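Local coordinates for TraM protein (Plasmid R64, PDB 3WZ3) that is probably an inner-membrane component of the plasmid's type IVB secretion (conjugation) apparatus, represented here by its periplasmic domain, at residues Val78-Met83 against Trp88-Gln93; Met11-Gln16 against Ser128-Arg133; Arg97-Leu100 against Thr105-Pro108; Phe22-Asp25 against Ser31-Ser34. One frame throughout, in Å; residues are numbered along the deposited sequence.

Overall arrangement
All four contacts belong to one periplasmic domain, in which helices pack on an antiparallel sheet of four strands, consistent with an NTF2-like fold. Contact 2 is the buried one: an aromatic side chain of helix 7-22 meets strand 130-139 without a hydrogen bond. Contact 1, partly buried, joins strands 67-82 and 88-101 through backbone bonds and aromatic rings, and touches contact 2 where F92 packs on M11. Contact 3, about 31 Å from contact 1 between centres, uses the far end of strand 88-101 and relies on polar bonds at the surface. Contact 4, also at the surface, ties a loop to helix 29-35, and its F22 packs against M98 of contact 3.

Contact 1: residues Val78-Met83 against Trp88-Gln93; sequences VRQGQM and WFWTFQ
W88 holds its CG anti to the backbone N (chi1 -159°), which lays the indole across the neighbouring strand, while Q80, with chi1 61° and an otherwise extended chain, reaches back to the edge of that ring. W88 NE1 donates to Q80 OE1 at 3.0 Å; the oxygen receives it on a lone pair and lies in the indole plane. A water bonded to both Q80 OE1 and W90 NE1 links the second indole to the same amide oxygen, so a glutamine suits a place between two ring N-H groups. G81 sets its CA over one face of the W88 six-membered ring, 3.8 Å from the centroid, a CH-pi contact. On the other face of the sheet, where a side chain at this position would point, the F89 ring lies over the G81 backbone, which is why glycine suits the place. These strands form a beta hairpin joined by backbone hydrogen bonds, F89 N to G81 O at 2.8 Å among them, with T91 N also bonding R79 O. Near its far end V78 and R79 both face T91, a classic beta bulge; V78 N bonds T91 O at 2.8 Å, whereas the bond from R79 N is weak. Beta-branched T91 lies beside R79, a water joins T91 OG1 to R79 NH1, and the same hydroxyl also bonds T117 of strand 110-120.

Contact 2: residues Met11-Gln16 against Ser128-Arg133; sequences MAFGSQ and SGMEIR
F13 carries the helical side of this contact, its ring set between helix 7-22 and the start of strand 130-139. Before it in the chain, M11 turns its side chain from the strand, while its carbonyl takes a hydrogen bond from Y94. At F13 the first torsion (chi1 -179°) directs CG opposite the residue's own nitrogen and carries the ring out to M130. M130 CB stands over the centre of one ring face, 4.0 Å from the centroid and 7° off the normal, a CH-pi contact. From there the two chains run antiparallel alongside one another: bent at its third torsion, the selenomethionine turns back, bringing CE to 3.9 Å from F13 CB. Its selenium lies obliquely to the ring, 4.8 Å from the centroid, in a Met-aromatic contact. I132 CG1 approaches the ring edge, 4.2 Å from F13 CE2. A flat aromatic suits this place, offering a face to the unbranched methionine chain (here selenomethionine) and an edge to the branched isoleucine. At the far end of the ring, S128 OG comes to 3.8 Å from F13 CE1. The same hydroxyl accepts from M130 N at 3.1 Å, an ST turn that leads into the strand, and G129 between them has the positive phi that glycine readily adopts. The short helix segment 11-16 crosses strand segment 130-133 at -61°, and I118 of the adjacent strand 110-120 touches both F13 and M130, while A10 packs on M130 and A17 on I132.

Contact 3: residues Arg97-Leu100 against Thr105-Pro108; sequences RMRL and TSKP
L100 and K107 mark the closest backbone approach, their CA atoms 5.3 Å apart, and K107 N donates to L100 O at 2.9 Å. A second link runs through the side chain of R99. Its chi1 of -170° swings CG away from its own amide nitrogen, and the chain stays extended as far as NE, which brings that nitrogen to the K107 carbonyl. R99 NE donates to K107 O at 2.7 Å, nearly along the C=O axis. The oxygen sits at the guanidinium edge near its plane, whereas S106 CB packs 3.7 Å from R99 NE and S106 OG lies only loosely over one face. Arginine suits this exposed strand position because its long chain can span to the loop while its charged end remains at the surface. K107 is thus held at both its N-H and its carbonyl. Its side chain, bent at chi2 (-70°), first lays CG 3.8 Å from L100 CB, then carries NZ away to a salt bridge with E64, using the aliphatic and charged portions in different directions. L100 is the apolar partner, its branched end packed on I57, T60 and I61 of helix 57-64. A water accepts from L100 N and donates to P108 O, 2.9 Å from each, bridging backbone groups that do not bond directly. These links belong to the connection between antiparallel strands 88-101 and 110-120, a beta hairpin whose irregular connecting segment is fastened back to the outgoing end of the first strand.

Contact 4: residues Phe22-Asp25 against Ser31-Ser34; sequences FNLD and SQIS
Q32 reaches from helix 29-35 to the backbone of D25, and its conformation decides the geometry. The side chain starts with CG anti to the carbonyl carbon (chi1 -68°) and continues extended through chi2, which spans the gap to the loop; the amide is then turned so that OE1 faces the D25 N-H. D25 N donates to Q32 OE1 at 2.7 Å in a nearly straight bond, 171° at the hydrogen, using a lone pair in the amide plane. The other end of the amide, NE2, donates to a water 3.2 Å away, and that water makes a weak bond to N23 O. Glutamine therefore suits a helix position facing a loop: one group can serve an N-H directly and approach a carbonyl through water. L24 and Q32 lie alongside, pointing opposite ways, with L24 CD2 4.0 Å from Q32 CB. The same methyl meets I33 CG1 at 4.1 Å, where the two branched chains cross at about a right angle; Y48 of helix 42-54 touches both. In D25 a chi1 of -178° points the carboxylate away from Q32, and its OD1 accepts from the backbone N of V27 and H28, while N23 bonds A19 and A70. Polar and apolar work are thus divided between adjacent helix residues, Q32 fixing the loop backbone by a directional bond and I33 packing on the buried L24 by apolar contact.

Contact 1: residues Val78-Met83 against Trp88-Gln93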
loop_
_atom_site.group_PDB
_atom_site.type_symbol
_atom_site.label_atom_id
_atom_site.label_comp_id
_atom_site.label_asym_id
_atom_site.label_seq_id
_atom_site.Cartn_x
_atom_site.Cartn_y
_atom_site.Cartn_z
ATOM N N VAL A 78 0.269 -12.506 -9.583
ATOM C CA VAL A 78 1.267 -12.664 -10.638
ATOM C C VAL A 78 1.966 -14.016 -10.471
ATOM O O VAL A 78 1.979 -14.832 -11.396
ATOM C CB VAL A 78 2.301 -11.556 -10.588
ATOM C CG1 VAL A 78 3.265 -11.711 -11.756
ATOM C CG2 VAL A 78 1.609 -10.203 -10.660
ATOM N N ARG A 79 2.509 -14.269 -9.284
ATOM C CA ARG A 79 3.230 -15.500 -8.991
ATOM C C ARG A 79 3.318 -15.684 -7.489
ATOM O O ARG A 79 3.053 -14.753 -6.709
ATOM C CB ARG A 79 4.638 -15.455 -9.578
ATOM C CG ARG A 79 5.573 -14.520 -8.812
ATOM C CD ARG A 79 6.992 -14.510 -9.372
ATOM N NE ARG A 79 6.977 -14.143 -10.781
ATOM C CZ ARG A 79 6.982 -12.891 -11.226
ATOM N NH1 ARG A 79 7.051 -11.876 -10.367
ATOM N NH2 ARG A 79 6.940 -12.650 -12.525
ATOM N N GLN A 80 3.666 -16.892 -7.078
ATOM C CA GLN A 80 3.896 -17.191 -5.680
ATOM C C GLN A 80 4.973 -18.242 -5.610
ATOM O O GLN A 80 5.306 -18.868 -6.623
ATOM C CB GLN A 80 2.627 -17.680 -4.996
ATOM C CG GLN A 80 2.030 -18.974 -5.590
ATOM C CD GLN A 80 0.786 -19.386 -4.834
ATOM O OE1 GLN A 80 0.790 -19.422 -3.605
ATOM N NE2 GLN A 80 -0.306 -19.639 -5.553
ATOM N N GLY A 81 5.531 -18.432 -4.427
ATOM C CA GLY A 81 6.643 -19.356 -4.287
ATOM C C GLY A 81 7.299 -19.182 -2.949
ATOM O O GLY A 81 6.716 -18.569 -2.037
ATOM N N GLN A 82 8.502 -19.721 -2.803
ATOM C CA GLN A 82 9.225 -19.548 -1.560
ATOM C C GLN A 82 10.605 -19.047 -1.861
ATOM O O GLN A 82 11.183 -19.369 -2.904
ATOM C CB GLN A 82 9.266 -20.844 -0.731
ATOM C CG GLN A 82 9.918 -22.015 -1.437
ATOM C CD GLN A 82 9.852 -23.299 -0.623
ATOM O OE1 GLN A 82 9.730 -23.257 0.589
ATOM N NE2 GLN A 82 9.932 -24.439 -1.298
HETATM N N MSE A 83 11.119 -18.232 -0.956
HETATM C CA MSE A 83 12.488 -17.747 -1.050
HETATM C C MSE A 83 13.428 -18.829 -0.556
HETATM O O MSE A 83 12.979 -19.894 -0.107
HETATM C CB MSE A 83 12.648 -16.471 -0.222
HETATM C CG MSE A 83 11.924 -15.272 -0.805
HETATM SE SE MSE A 83 11.613 -13.833 0.485
HETATM C CE MSE A 83 9.948 -14.487 1.249
ATOM N N TRP A 88 7.190 -18.465 2.450
ATOM C CA TRP A 88 6.260 -18.364 1.331
ATOM C C TRP A 88 5.958 -16.901 1.048
ATOM O O TRP A 88 5.869 -16.092 1.964
ATOM C CB TRP A 88 4.946 -19.123 1.600
ATOM C CG TRP A 88 4.237 -19.448 0.328
ATOM C CD1 TRP A 88 3.157 -18.802 -0.211
ATOM C CD2 TRP A 88 4.595 -20.477 -0.600
ATOM N NE1 TRP A 88 2.813 -19.387 -1.409
ATOM C CE2 TRP A 88 3.683 -20.413 -1.670
ATOM C CE3 TRP A 88 5.590 -21.456 -0.619
ATOM C CZ2 TRP A 88 3.753 -21.285 -2.766
ATOM C CZ3 TRP A 88 5.668 -22.306 -1.713
ATOM C CH2 TRP A 88 4.753 -22.222 -2.759
ATOM N N PHE A 89 5.813 -16.573 -0.223
ATOM C CA PHE A 89 5.442 -15.219 -0.644
ATOM C C PHE A 89 4.457 -15.291 -1.800
ATOM O O PHE A 89 4.354 -16.308 -2.517
ATOM C CB PHE A 89 6.669 -14.407 -1.072
ATOM C CG PHE A 89 7.225 -14.826 -2.409
ATOM C CD1 PHE A 89 6.744 -14.258 -3.578
ATOM C CD2 PHE A 89 8.213 -15.812 -2.489
ATOM C CE1 PHE A 89 7.234 -14.666 -4.827
ATOM C CE2 PHE A 89 8.718 -16.208 -3.732
ATOM C CZ PHE A 89 8.223 -15.639 -4.890
ATOM N N TRP A 90 3.735 -14.188 -1.974
ATOM C CA TRP A 90 2.825 -14.001 -3.091
ATOM C C TRP A 90 3.097 -12.615 -3.667
ATOM O O TRP A 90 3.292 -11.652 -2.910
ATOM C CB TRP A 90 1.366 -13.996 -2.654
ATOM C CG TRP A 90 0.864 -15.153 -1.862
ATOM C CD1 TRP A 90 0.146 -16.231 -2.340
ATOM C CD2 TRP A 90 0.943 -15.332 -0.439
ATOM N NE1 TRP A 90 -0.205 -17.065 -1.293
ATOM C CE2 TRP A 90 0.281 -16.530 -0.127
ATOM C CE3 TRP A 90 1.524 -14.596 0.601
ATOM C CZ2 TRP A 90 0.165 -16.997 1.171
ATOM C CZ3 TRP A 90 1.410 -15.075 1.893
ATOM C CH2 TRP A 90 0.735 -16.264 2.163
ATOM N N THR A 91 3.107 -12.495 -4.990
ATOM C CA THR A 91 3.204 -11.192 -5.651
ATOM C C THR A 91 1.900 -10.905 -6.385
ATOM O O THR A 91 1.466 -11.693 -7.234
ATOM C CB THR A 91 4.380 -11.176 -6.630
ATOM O OG1 THR A 91 5.608 -11.383 -5.917
ATOM C CG2 THR A 91 4.439 -9.845 -7.404
ATOM N N PHE A 92 1.288 -9.765 -6.069
ATOM C CA PHE A 92 0.023 -9.336 -6.646
ATOM C C PHE A 92 0.193 -8.021 -7.373
ATOM O O PHE A 92 1.069 -7.224 -7.047
ATOM C CB PHE A 92 -1.038 -9.104 -5.549
ATOM C CG PHE A 92 -1.436 -10.351 -4.797
ATOM C CD1 PHE A 92 -2.383 -11.222 -5.311
ATOM C CD2 PHE A 92 -0.864 -10.642 -3.580
ATOM C CE1 PHE A 92 -2.745 -12.374 -4.606
ATOM C CE2 PHE A 92 -1.218 -11.773 -2.882
ATOM C CZ PHE A 92 -2.153 -12.643 -3.399
ATOM N N GLN A 93 -0.694 -7.748 -8.315
ATOM C CA GLN A 93 -0.812 -6.412 -8.889
ATOM C C GLN A 93 -2.244 -5.930 -8.787
ATOM O O GLN A 93 -3.179 -6.700 -9.011
ATOM C CB GLN A 93 -0.331 -6.394 -10.347
ATOM C CG GLN A 93 1.204 -6.375 -10.474
ATOM C CD GLN A 93 1.676 -6.364 -11.901
ATOM O OE1 GLN A 93 0.864 -6.364 -12.824
ATOM N NE2 GLN A 93 2.989 -6.395 -12.099
HETATM O O HOH W 1 7.734 -11.685 -7.568
HETATM O O HOH W 2 -0.966 -19.909 -1.682
#

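Contact 2: residues Met11-Gln16 against Ser128-Arg133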
loop_
_atom_site.group_PDB
_atom_site.type_symbol
_atom_site.label_atom_id
_atom_site.label_comp_id
_atom_site.label_asym_id
_atom_site.label_seq_id
_atom_site.Cartn_x
_atom_site.Cartn_y
_atom_site.Cartn_z
HETATM N N MSE A 11 -4.361 -11.892 -0.911
HETATM C CA MSE A 11 -4.842 -10.823 -1.788
HETATM C C MSE A 11 -5.642 -9.770 -1.024
HETATM O O MSE A 11 -5.488 -8.562 -1.271
HETATM C CB MSE A 11 -5.669 -11.373 -2.947
HETATM C CG MSE A 11 -5.789 -10.343 -4.049
HETATM SE SE MSE A 11 -6.605 -11.058 -5.642
HETATM C CE MSE A 11 -8.367 -11.355 -4.918
ATOM N N ALA A 12 -6.508 -10.229 -0.116
ATOM C CA ALA A 12 -7.296 -9.328 0.721
ATOM C C ALA A 12 -6.397 -8.474 1.637
ATOM O O ALA A 12 -6.641 -7.289 1.814
ATOM C CB ALA A 12 -8.291 -10.125 1.549
ATOM N N PHE A 13 -5.348 -9.070 2.202
ATOM C CA PHE A 13 -4.400 -8.328 3.038
ATOM C C PHE A 13 -3.797 -7.173 2.228
ATOM O O PHE A 13 -3.705 -6.049 2.702
ATOM C CB PHE A 13 -3.308 -9.293 3.513
ATOM C CG PHE A 13 -2.281 -8.676 4.412
ATOM C CD1 PHE A 13 -2.464 -8.671 5.793
ATOM C CD2 PHE A 13 -1.101 -8.155 3.900
ATOM C CE1 PHE A 13 -1.510 -8.132 6.630
ATOM C CE2 PHE A 13 -0.143 -7.606 4.743
ATOM C CZ PHE A 13 -0.354 -7.596 6.122
ATOM N N GLY A 14 -3.402 -7.442 0.987
ATOM C CA GLY A 14 -2.816 -6.404 0.160
ATOM C C GLY A 14 -3.786 -5.312 -0.224
ATOM O O GLY A 14 -3.426 -4.131 -0.203
ATOM N N SER A 15 -5.014 -5.679 -0.574
ATOM C CA SER A 15 -5.968 -4.639 -0.968
ATOM C C SER A 15 -6.361 -3.782 0.230
ATOM O O SER A 15 -6.537 -2.565 0.083
ATOM C CB SER A 15 -7.193 -5.219 -1.683
ATOM O OG SER A 15 -7.851 -6.153 -0.877
ATOM N N GLN A 16 -6.470 -4.394 1.402
ATOM C CA GLN A 16 -6.748 -3.645 2.634
ATOM C C GLN A 16 -5.614 -2.667 2.929
ATOM O O GLN A 16 -5.860 -1.504 3.280
ATOM C CB GLN A 16 -6.982 -4.611 3.798
ATOM C CG GLN A 16 -8.231 -5.472 3.597
ATOM C CD GLN A 16 -8.255 -6.747 4.445
ATOM O OE1 GLN A 16 -7.386 -6.968 5.292
ATOM N NE2 GLN A 16 -9.250 -7.602 4.199
ATOM N N SER A 128 -1.247 -11.349 12.050
ATOM C CA SER A 128 -1.728 -11.525 10.676
ATOM C C SER A 128 -0.957 -12.616 9.955
ATOM O O SER A 128 -1.448 -13.158 8.974
ATOM C CB SER A 128 -1.539 -10.237 9.861
ATOM O OG SER A 128 -0.172 -9.983 9.673
ATOM N N GLY A 129 0.259 -12.888 10.416
ATOM C CA GLY A 129 1.155 -13.802 9.731
ATOM C C GLY A 129 1.664 -13.327 8.385
ATOM O O GLY A 129 2.202 -14.136 7.615
HETATM N N MSE A 130 1.512 -12.037 8.087
HETATM C CA MSE A 130 1.929 -11.526 6.784
HETATM C C MSE A 130 2.477 -10.114 6.891
HETATM O O MSE A 130 2.123 -9.366 7.812
HETATM C CB MSE A 130 0.729 -11.494 5.838
HETATM C CG MSE A 130 0.288 -12.886 5.395
HETATM SE SE MSE A 130 -1.263 -12.870 4.182
HETATM C CE MSE A 130 -2.649 -12.561 5.502
ATOM N N GLU A 131 3.288 -9.736 5.910
ATOM C CA GLU A 131 3.700 -8.341 5.757
ATOM C C GLU A 131 4.130 -8.099 4.322
ATOM O O GLU A 131 4.594 -9.014 3.625
ATOM C CB GLU A 131 4.837 -7.993 6.730
ATOM C CG GLU A 131 6.146 -8.611 6.366
ATOM C CD GLU A 131 7.206 -8.493 7.447
ATOM O OE1 GLU A 131 6.943 -7.850 8.495
ATOM O OE2 GLU A 131 8.315 -9.043 7.252
ATOM N N ILE A 132 3.976 -6.864 3.867
ATOM C CA ILE A 132 4.413 -6.479 2.538
ATOM C C ILE A 132 5.909 -6.202 2.542
ATOM O O ILE A 132 6.381 -5.285 3.230
ATOM C CB ILE A 132 3.660 -5.211 2.104
ATOM C CG1 ILE A 132 2.162 -5.521 1.972
ATOM C CG2 ILE A 132 4.258 -4.671 0.807
ATOM C CD1 ILE A 132 1.278 -4.273 1.803
ATOM N N ARG A 133 6.664 -6.973 1.765
ATOM C CA ARG A 133 8.112 -6.774 1.710
ATOM C C ARG A 133 8.583 -5.942 0.540
ATOM O O ARG A 133 9.737 -5.503 0.524
ATOM C CB ARG A 133 8.866 -8.101 1.712
ATOM C CG ARG A 133 8.516 -8.972 0.539
ATOM C CD ARG A 133 9.462 -10.176 0.421
ATOM N NE ARG A 133 10.752 -9.810 -0.132
ATOM C CZ ARG A 133 11.905 -9.936 0.520
ATOM N NH1 ARG A 133 11.922 -10.426 1.757
ATOM N NH2 ARG A 133 13.039 -9.565 -0.062
#

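Contact 3: residues Arg97-Leu100 against Thr105-Pro108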
loop_
_atom_site.group_PDB
_atom_site.type_symbol
_atom_site.label_atom_id
_atom_site.label_comp_id
_atom_site.label_asym_id
_atom_site.label_seq_id
_atom_site.Cartn_x
_atom_site.Cartn_y
_atom_site.Cartn_z
ATOM N N ARG A 97 -6.471 4.042 -8.337
ATOM C CA ARG A 97 -6.636 5.418 -8.785
ATOM C C ARG A 97 -6.689 6.284 -7.538
ATOM O O ARG A 97 -7.305 5.910 -6.553
ATOM C CB ARG A 97 -7.891 5.582 -9.655
ATOM C CG ARG A 97 -9.177 5.131 -9.029
ATOM C CD ARG A 97 -10.315 5.151 -10.071
ATOM N NE ARG A 97 -11.595 4.701 -9.522
ATOM C CZ ARG A 97 -12.455 5.489 -8.884
ATOM N NH1 ARG A 97 -12.180 6.775 -8.707
ATOM N NH2 ARG A 97 -13.595 4.994 -8.420
HETATM N N MSE A 98 -6.008 7.417 -7.569
HETATM C CA MSE A 98 -5.983 8.288 -6.393
HETATM C C MSE A 98 -6.058 9.752 -6.766
HETATM O O MSE A 98 -5.728 10.145 -7.882
HETATM C CB MSE A 98 -4.753 8.001 -5.521
HETATM C CG MSE A 98 -3.428 8.380 -6.131
HETATM SE SE MSE A 98 -1.885 7.933 -4.979
HETATM C CE MSE A 98 -1.915 6.012 -5.192
ATOM N N ARG A 99 -6.499 10.563 -5.819
ATOM C CA ARG A 99 -6.727 11.971 -6.112
ATOM C C ARG A 99 -6.560 12.820 -4.869
ATOM O O ARG A 99 -7.073 12.473 -3.812
ATOM C CB ARG A 99 -8.137 12.170 -6.682
ATOM C CG ARG A 99 -8.339 13.573 -7.240
ATOM C CD ARG A 99 -9.706 13.727 -7.860
ATOM N NE ARG A 99 -9.732 14.888 -8.743
ATOM C CZ ARG A 99 -10.704 15.148 -9.607
ATOM N NH1 ARG A 99 -11.735 14.321 -9.717
ATOM N NH2 ARG A 99 -10.636 16.235 -10.364
ATOM N N LEU A 100 -5.848 13.934 -5.006
ATOM C CA LEU A 100 -5.761 14.925 -3.936
ATOM C C LEU A 100 -6.972 15.844 -4.015
ATOM O O LEU A 100 -7.245 16.414 -5.071
ATOM C CB LEU A 100 -4.442 15.699 -4.046
ATOM C CG LEU A 100 -3.211 14.876 -3.663
ATOM C CD1 LEU A 100 -1.917 15.462 -4.258
ATOM C CD2 LEU A 100 -3.132 14.755 -2.145
ATOM N N THR A 105 -10.869 23.039 -4.292
ATOM C CA THR A 105 -10.641 22.318 -5.538
ATOM C C THR A 105 -9.794 21.066 -5.337
ATOM O O THR A 105 -9.463 20.708 -4.208
ATOM C CB THR A 105 -10.014 23.210 -6.630
ATOM O OG1 THR A 105 -9.449 24.386 -6.033
ATOM C CG2 THR A 105 -11.078 23.622 -7.646
ATOM N N SER A 106 -9.449 20.423 -6.448
ATOM C CA SER A 106 -8.765 19.133 -6.434
ATOM C C SER A 106 -7.639 19.121 -7.455
ATOM O O SER A 106 -7.606 19.958 -8.367
ATOM C CB SER A 106 -9.749 18.028 -6.804
ATOM O OG SER A 106 -10.853 17.995 -5.921
ATOM N N LYS A 107 -6.723 18.165 -7.313
ATOM C CA LYS A 107 -5.759 17.869 -8.360
ATOM C C LYS A 107 -6.342 16.778 -9.268
ATOM O O LYS A 107 -7.287 16.067 -8.897
ATOM C CB LYS A 107 -4.426 17.396 -7.771
ATOM C CG LYS A 107 -3.814 18.314 -6.715
ATOM C CD LYS A 107 -3.287 19.619 -7.286
ATOM C CE LYS A 107 -2.686 20.472 -6.171
ATOM N NZ LYS A 107 -1.784 21.557 -6.676
ATOM N N PRO A 108 -5.784 16.642 -10.476
ATOM C CA PRO A 108 -6.277 15.603 -11.380
ATOM C C PRO A 108 -6.059 14.205 -10.797
ATOM O O PRO A 108 -5.056 13.952 -10.111
ATOM C CB PRO A 108 -5.417 15.798 -12.627
ATOM C CG PRO A 108 -4.992 17.227 -12.566
ATOM C CD PRO A 108 -4.762 17.488 -11.114
HETATM O O HOH W 3 -4.196 14.001 -7.359
#

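Contact 4: residues Phe22-Asp25 against Ser31-Ser34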
loop_
_atom_site.group_PDB
_atom_site.type_symbol
_atom_site.label_atom_id
_atom_site.label_comp_id
_atom_site.label_asym_id
_atom_site.label_seq_id
_atom_site.Cartn_x
_atom_site.Cartn_y
_atom_site.Cartn_z
ATOM N N PHE A 22 -3.481 4.835 1.049
ATOM C CA PHE A 22 -3.704 5.946 0.135
ATOM C C PHE A 22 -5.013 6.697 0.346
ATOM O O PHE A 22 -5.415 7.489 -0.489
ATOM C CB PHE A 22 -3.513 5.494 -1.318
ATOM C CG PHE A 22 -2.106 5.066 -1.613
ATOM C CD1 PHE A 22 -1.074 5.986 -1.600
ATOM C CD2 PHE A 22 -1.817 3.746 -1.865
ATOM C CE1 PHE A 22 0.242 5.583 -1.841
ATOM C CE2 PHE A 22 -0.514 3.336 -2.115
ATOM C CZ PHE A 22 0.518 4.263 -2.102
ATOM N N ASN A 23 -5.630 6.489 1.505
ATOM C CA ASN A 23 -6.705 7.352 1.991
ATOM C C ASN A 23 -6.253 8.072 3.247
ATOM O O ASN A 23 -6.273 7.513 4.333
ATOM C CB ASN A 23 -7.984 6.549 2.197
ATOM C CG ASN A 23 -8.612 6.155 0.869
ATOM O OD1 ASN A 23 -9.341 6.938 0.264
ATOM N ND2 ASN A 23 -8.307 4.955 0.398
ATOM N N LEU A 24 -5.813 9.311 3.061
ATOM C CA LEU A 24 -5.130 10.062 4.104
ATOM C C LEU A 24 -5.835 11.382 4.349
ATOM O O LEU A 24 -6.313 12.050 3.421
ATOM C CB LEU A 24 -3.687 10.336 3.693
ATOM C CG LEU A 24 -2.806 9.109 3.438
ATOM C CD1 LEU A 24 -1.451 9.586 2.924
ATOM C CD2 LEU A 24 -2.646 8.215 4.676
ATOM N N ASP A 25 -5.871 11.760 5.619
ATOM C CA ASP A 25 -6.557 12.971 6.051
ATOM C C ASP A 25 -5.552 14.108 6.251
ATOM O O ASP A 25 -4.469 13.889 6.795
ATOM C CB ASP A 25 -7.243 12.666 7.373
ATOM C CG ASP A 25 -8.018 13.831 7.906
ATOM O OD1 ASP A 25 -7.429 14.620 8.671
ATOM O OD2 ASP A 25 -9.220 13.937 7.575
ATOM N N SER A 31 -0.253 10.169 11.566
ATOM C CA SER A 31 -0.657 9.112 12.467
ATOM C C SER A 31 -1.223 7.924 11.672
ATOM O O SER A 31 -0.992 6.759 12.007
ATOM C CB SER A 31 -1.705 9.644 13.458
ATOM O OG SER A 31 -1.224 10.800 14.143
ATOM N N GLN A 32 -1.940 8.226 10.599
ATOM C CA GLN A 32 -2.418 7.161 9.722
ATOM C C GLN A 32 -1.249 6.391 9.142
ATOM O O GLN A 32 -1.249 5.156 9.141
ATOM C CB GLN A 32 -3.294 7.730 8.613
ATOM C CG GLN A 32 -4.653 8.297 9.130
ATOM C CD GLN A 32 -5.378 9.089 8.061
ATOM O OE1 GLN A 32 -4.844 10.064 7.524
ATOM N NE2 GLN A 32 -6.613 8.672 7.732
ATOM N N ILE A 33 -0.249 7.118 8.656
ATOM C CA ILE A 33 0.925 6.465 8.057
ATOM C C ILE A 33 1.691 5.596 9.059
ATOM O O ILE A 33 1.970 4.414 8.784
ATOM C CB ILE A 33 1.828 7.514 7.396
ATOM C CG1 ILE A 33 1.161 8.034 6.128
ATOM C CG2 ILE A 33 3.198 6.914 7.092
ATOM C CD1 ILE A 33 1.760 9.325 5.549
ATOM N N SER A 34 2.006 6.110 10.239
ATOM C CA SER A 34 2.729 5.320 11.228
ATOM C C SER A 34 1.950 4.073 11.639
ATOM O O SER A 34 2.537 3.023 11.881
ATOM C CB SER A 34 3.170 6.148 12.455
ATOM O OG SER A 34 2.094 6.571 13.277
HETATM O O HOH W 4 -8.573 9.786 5.488
#